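Local coordinates for catechol 1,2 dioxygenase (Acinetobacter radioresistens, PDB 2XSU) that catalyses the iron(III)-dependent intradiol cleavage of catechol by dioxygen to cis,cis-muconate, working as a homodimer, at the interface of chains A and B. Sequence-based numbering; all coordinates share one arbitrary frame. Chains: chain A/B, Catechol 1,2 dioxygenase.

All three contacts belong to the two-fold interface of the homodimer, so each recurs with the chains exchanged. Between the centres of their C-alpha atoms, contact 1 lies about 20 Å from contact 2 and about 25 Å from contact 3, while contacts 2 and 3 are about 15 Å apart. Helix 54-69 serves twice, giving A:Glu56 to contact 1 and B:Trp58 and B:Leu61 to contact 3; helix 73-80 of chain A runs through contacts 2 and 3. Contact 1 is chiefly polar and contact 3 stacked, with contact 2 mixing both; N-terminal helices of one subunit meet helices, loops and the C-terminal segment of the other.

Contact 1: the interface of chains A and B. Residues chain A 50-52, 56; chain B 31, 35.
B:Arg31, on helix 30-49, reaches across to A:Glu56 at the start of helix 54-69 and to the loop before it, a polar patch tying these elements together in the homodimer. The charged pairing is a side-on, two-pronged salt bridge. B:Arg31 NH2 donates to carboxylate A:Glu56 OE1 at 2.9 Å, nearly straight at 172°. B:Arg31 NE donates to A:Glu56 OE2 at 2.9 Å. Both oxygens are met on their syn sides, but both nitrogens lie to one side of the carboxylate plane, and the two planes are 28° apart.

The backbone bonds use the end of the same guanidinium. B:Arg31 NH1 and NH2 both grip the carbonyl O of A:Leu50, at 3.0 Å and 2.9 Å; NH1 lies in the carbonyl plane on a lone pair, whereas NH2 is tilted from it. Arginine suits this place since its in-plane N-H groups can serve a carboxylate and a carbonyl together, and these bonds restrain its rotation. A bend at chi2 (58°) in an otherwise extended chain brings the group there.

Apolar contact is lighter. Within chain B, B:Val35 CG2 backs the rim of one guanidinium face; across the interface, A:Leu50 CD2 lies 4.0 Å from B:Val35 CA.

Contact 2: the interface of chains A and B. Residues chain A 79-81, 218, 256; chain B 19-20, 23.
B:Met19, near the end of helix 9-20, lays its side chain over the ring of A:Phe256, the tightly packed part of this homodimer patch, which joins that helix to the end of helix 73-80 and to loops of the other subunit. B:Met19 CG sits above the middle of the face, 3.7 Å from the A:Phe256 ring centroid, in a CH-pi contact. B:Met19 CB comes to 3.4 Å from A:Phe256 CZ. Methionine's slim, flexible chain can follow a flat face and then turn: the bend at chi3 (-63°) carries the methyl toward A:Gly81, whose CA lies 3.7 Å from B:Met19 SD. Glycine, lacking a side chain, probably lets the sulfur approach the backbone.

The other flank is polar and also close. Asparagine's amide suits a helix-end carbonyl: B:Asn20 ND2 donates to A:Leu80 O at 3.0 Å, almost straight (170°). The carbonyl O of B:Met19 stands over the centre of the A:Arg218 guanidinium, an approach its positive charge would probably favour. Within chain A, NH1 and NH2 of A:Arg218 both bond to A:Gly79 O, helping to fix its rotation with one face toward the partner. B:Thr23 crosses the arginine's stem at a slant, and its hydroxyl OG1 can turn back to bond B:Met19 O at 2.8 Å. The looser margin is its methyl, B:Thr23 CG2, 4.2 Å from A:Phe256 CE1.

Contact 3: the interface of chains A and B. Residues chain A 77, 83, 86, 307; chain B 58, 61.
The indole of B:Trp58 is sandwiched between A:Arg307 on one face and A:Leu86 on the other, with A:Glu83 at its edge. Tryptophan suits the place because its broad flat ring offers two faces and an edge, to a guanidinium, a methyl and a methylene. The guanidinium lies nearly parallel to the ring, the planes 8° apart, and A:Arg307 CZ stands 3.6 Å from the centroid of the B:Trp58 six-membered ring in a cation-pi stack. A:Arg307 CD covers the five-membered ring of B:Trp58, 3.6 Å from its centroid. Arginine has a flat charged head and a methylene stem; with CG anti to the backbone N (chi1 -175°) and the chain extended to NE, it spans both rings.

On the opposite face A:Leu86 CD1 lies toward the rim, 4.0 Å from B:Trp58 CZ2. A:Glu83 CG meets the edge 3.8 Å from B:Trp58 CH2, and the carboxylate stands steeply to the indole. A:Glu83 OE2 forms a long salt bridge of 3.3 Å with A:Arg307 NH1, a weak hydrogen bond that may help to steady the guanidinium.

A:Ala77, small enough probably to let the helices approach, sets its CB near B:Trp58 CZ3 and 3.8 Å from B:Leu61 CD1. Together these residues bind helix 54-69 of one subunit to helices 73-80 and 82-96 and the C-terminal segment of the other, fastening the homodimer.

Contact 1: the interface of chains A and B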
# COMPACT_ATOMS: atom_id res chain seq x y z
N LEU A 50 1.88 16.43 -12.55
CA LEU A 50 2.64 16.98 -11.43
C LEU A 50 4.16 16.80 -11.59
O LEU A 50 4.93 17.13 -10.67
CB LEU A 50 2.10 16.37 -10.11
CG LEU A 50 0.86 17.00 -9.49
CD1 LEU A 50 -0.33 16.91 -10.37
CD2 LEU A 50 0.54 16.31 -8.16
N ASP A 51 4.56 16.22 -12.73
CA ASP A 51 5.95 15.85 -13.04
C ASP A 51 6.61 15.13 -11.85
O ASP A 51 7.65 15.56 -11.30
CB ASP A 51 6.75 17.09 -13.47
CG ASP A 51 8.09 16.73 -14.09
OD1 ASP A 51 8.28 15.59 -14.61
OD2 ASP A 51 8.98 17.63 -14.07
N ILE A 52 5.96 14.06 -11.41
CA ILE A 52 6.41 13.26 -10.28
C ILE A 52 7.65 12.45 -10.70
O ILE A 52 7.62 11.71 -11.69
CB ILE A 52 5.29 12.36 -9.71
CG1 ILE A 52 4.04 13.22 -9.43
CG2 ILE A 52 5.78 11.66 -8.42
CD1 ILE A 52 2.85 12.42 -8.78
N GLU A 56 10.41 10.34 -6.03
CA GLU A 56 9.12 10.60 -5.36
C GLU A 56 8.19 9.37 -5.40
O GLU A 56 7.57 9.01 -4.40
CB GLU A 56 8.43 11.81 -5.99
CG GLU A 56 9.21 13.09 -5.69
CD GLU A 56 8.65 14.31 -6.37
OE1 GLU A 56 8.33 14.26 -7.58
OE2 GLU A 56 8.54 15.36 -5.70
N ARG B 31 4.87 20.10 -1.29
CA ARG B 31 4.88 19.06 -2.35
C ARG B 31 4.04 17.85 -1.94
O ARG B 31 3.21 17.35 -2.74
CB ARG B 31 6.33 18.63 -2.67
CG ARG B 31 6.40 17.53 -3.77
CD ARG B 31 5.76 17.96 -5.08
NE ARG B 31 6.21 17.09 -6.18
CZ ARG B 31 5.79 17.15 -7.44
NH1 ARG B 31 4.83 18.01 -7.84
NH2 ARG B 31 6.36 16.31 -8.31
N VAL B 35 0.58 16.51 -3.84
CA VAL B 35 0.44 15.16 -4.35
C VAL B 35 -0.74 14.41 -3.68
O VAL B 35 -1.57 13.80 -4.39
CB VAL B 35 1.77 14.34 -4.24
CG1 VAL B 35 1.53 12.84 -4.61
CG2 VAL B 35 2.89 14.99 -5.06

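Contact 2: the interface of chains A and B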
# COMPACT_ATOMS: atom_id res chain seq x y z
N GLY A 79 -8.03 8.83 8.42
CA GLY A 79 -7.43 10.17 8.46
C GLY A 79 -7.49 11.01 7.18
O GLY A 79 -7.64 12.22 7.26
N LEU A 80 -7.38 10.37 6.01
CA LEU A 80 -7.43 11.12 4.75
C LEU A 80 -8.87 11.44 4.37
O LEU A 80 -9.11 12.22 3.46
CB LEU A 80 -6.73 10.34 3.62
CG LEU A 80 -5.22 10.10 3.87
CD1 LEU A 80 -4.66 9.38 2.66
CD2 LEU A 80 -4.43 11.38 4.14
N GLY A 81 -9.82 10.81 5.07
CA GLY A 81 -11.24 11.04 4.81
C GLY A 81 -11.88 10.10 3.80
O GLY A 81 -13.08 10.24 3.49
N ARG A 218 -1.29 18.49 10.16
CA ARG A 218 -2.54 18.04 10.78
C ARG A 218 -2.32 17.23 12.07
O ARG A 218 -1.36 16.48 12.22
CB ARG A 218 -3.34 17.17 9.78
CG ARG A 218 -3.98 17.94 8.64
CD ARG A 218 -4.81 17.01 7.70
NE ARG A 218 -5.79 16.30 8.51
CZ ARG A 218 -6.38 15.16 8.16
NH1 ARG A 218 -6.14 14.58 6.98
NH2 ARG A 218 -7.20 14.57 9.03
N PHE A 256 -13.22 12.63 10.73
CA PHE A 256 -14.48 13.23 10.20
C PHE A 256 -15.77 12.45 10.45
O PHE A 256 -16.68 12.47 9.61
CB PHE A 256 -14.29 13.55 8.69
CG PHE A 256 -12.99 14.19 8.41
CD1 PHE A 256 -12.81 15.55 8.69
CD2 PHE A 256 -11.91 13.43 7.94
CE1 PHE A 256 -11.57 16.17 8.48
CE2 PHE A 256 -10.64 14.04 7.74
CZ PHE A 256 -10.50 15.41 8.03
N MET B 19 -11.08 18.42 4.24
CA MET B 19 -10.50 17.40 5.12
C MET B 19 -8.98 17.46 5.25
O MET B 19 -8.42 17.19 6.34
CB MET B 19 -10.97 16.00 4.67
CG MET B 19 -12.50 15.83 4.76
SD MET B 19 -13.11 14.16 4.42
CE MET B 19 -12.58 13.98 2.71
N ASN B 20 -8.29 17.85 4.18
CA ASN B 20 -6.83 17.67 4.12
C ASN B 20 -6.00 18.95 4.06
O ASN B 20 -4.77 18.91 4.27
CB ASN B 20 -6.44 16.71 2.98
CG ASN B 20 -6.85 15.28 3.29
OD1 ASN B 20 -6.24 14.62 4.12
ND2 ASN B 20 -7.94 14.82 2.65
N THR B 23 -7.77 21.85 7.45
CA THR B 23 -7.35 21.34 8.75
C THR B 23 -5.88 21.57 9.11
O THR B 23 -5.47 21.31 10.25
CB THR B 23 -7.64 19.84 8.84
OG1 THR B 23 -7.08 19.24 7.67
CG2 THR B 23 -9.16 19.57 8.88

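Contact 3: the interface of chains A and B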
# COMPACT_ATOMS: atom_id res chain seq x y z
N ALA A 77 -6.91 5.42 5.95
CA ALA A 77 -8.20 5.60 5.26
C ALA A 77 -9.12 6.52 6.06
O ALA A 77 -9.85 7.37 5.48
CB ALA A 77 -8.86 4.25 4.98
N GLU A 83 -12.61 6.93 4.42
CA GLU A 83 -13.61 6.13 5.11
C GLU A 83 -14.93 6.93 5.26
O GLU A 83 -16.01 6.41 4.96
CB GLU A 83 -13.05 5.69 6.49
CG GLU A 83 -13.94 4.64 7.13
CD GLU A 83 -13.29 4.01 8.39
OE1 GLU A 83 -12.24 4.53 8.85
OE2 GLU A 83 -13.84 2.99 8.88
N LEU A 86 -16.90 7.14 1.95
CA LEU A 86 -17.69 5.96 1.63
C LEU A 86 -19.07 6.08 2.27
O LEU A 86 -20.07 5.71 1.64
CB LEU A 86 -17.00 4.67 2.08
CG LEU A 86 -15.62 4.35 1.52
CD1 LEU A 86 -15.10 3.04 2.12
CD2 LEU A 86 -15.71 4.28 0.01
N ARG A 307 -15.57 -6.85 5.07
CA ARG A 307 -14.30 -6.24 5.42
C ARG A 307 -13.51 -7.23 6.27
O ARG A 307 -14.09 -7.94 7.10
CB ARG A 307 -14.57 -4.93 6.21
CG ARG A 307 -13.31 -4.14 6.51
CD ARG A 307 -13.58 -2.77 7.18
NE ARG A 307 -12.32 -2.15 7.56
CZ ARG A 307 -12.19 -0.97 8.15
NH1 ARG A 307 -13.27 -0.24 8.43
NH2 ARG A 307 -10.97 -0.51 8.45
N TRP B 58 -12.24 -1.84 0.64
CA TRP B 58 -11.57 -2.56 1.72
C TRP B 58 -10.75 -3.72 1.17
O TRP B 58 -9.64 -3.93 1.61
CB TRP B 58 -12.56 -3.05 2.79
CG TRP B 58 -13.25 -1.91 3.50
CD1 TRP B 58 -14.59 -1.78 3.67
CD2 TRP B 58 -12.66 -0.76 4.11
NE1 TRP B 58 -14.88 -0.62 4.33
CE2 TRP B 58 -13.71 0.02 4.64
CE3 TRP B 58 -11.33 -0.32 4.28
CZ2 TRP B 58 -13.50 1.23 5.33
CZ3 TRP B 58 -11.11 0.88 4.97
CH2 TRP B 58 -12.20 1.65 5.49
N LEU B 61 -7.50 -2.17 -0.13
CA LEU B 61 -6.60 -1.79 0.97
C LEU B 61 -6.00 -3.02 1.67
O LEU B 61 -4.82 -3.02 2.06
CB LEU B 61 -7.32 -0.87 1.97
CG LEU B 61 -7.60 0.53 1.47
CD1 LEU B 61 -8.27 1.28 2.62
CD2 LEU B 61 -6.32 1.27 1.04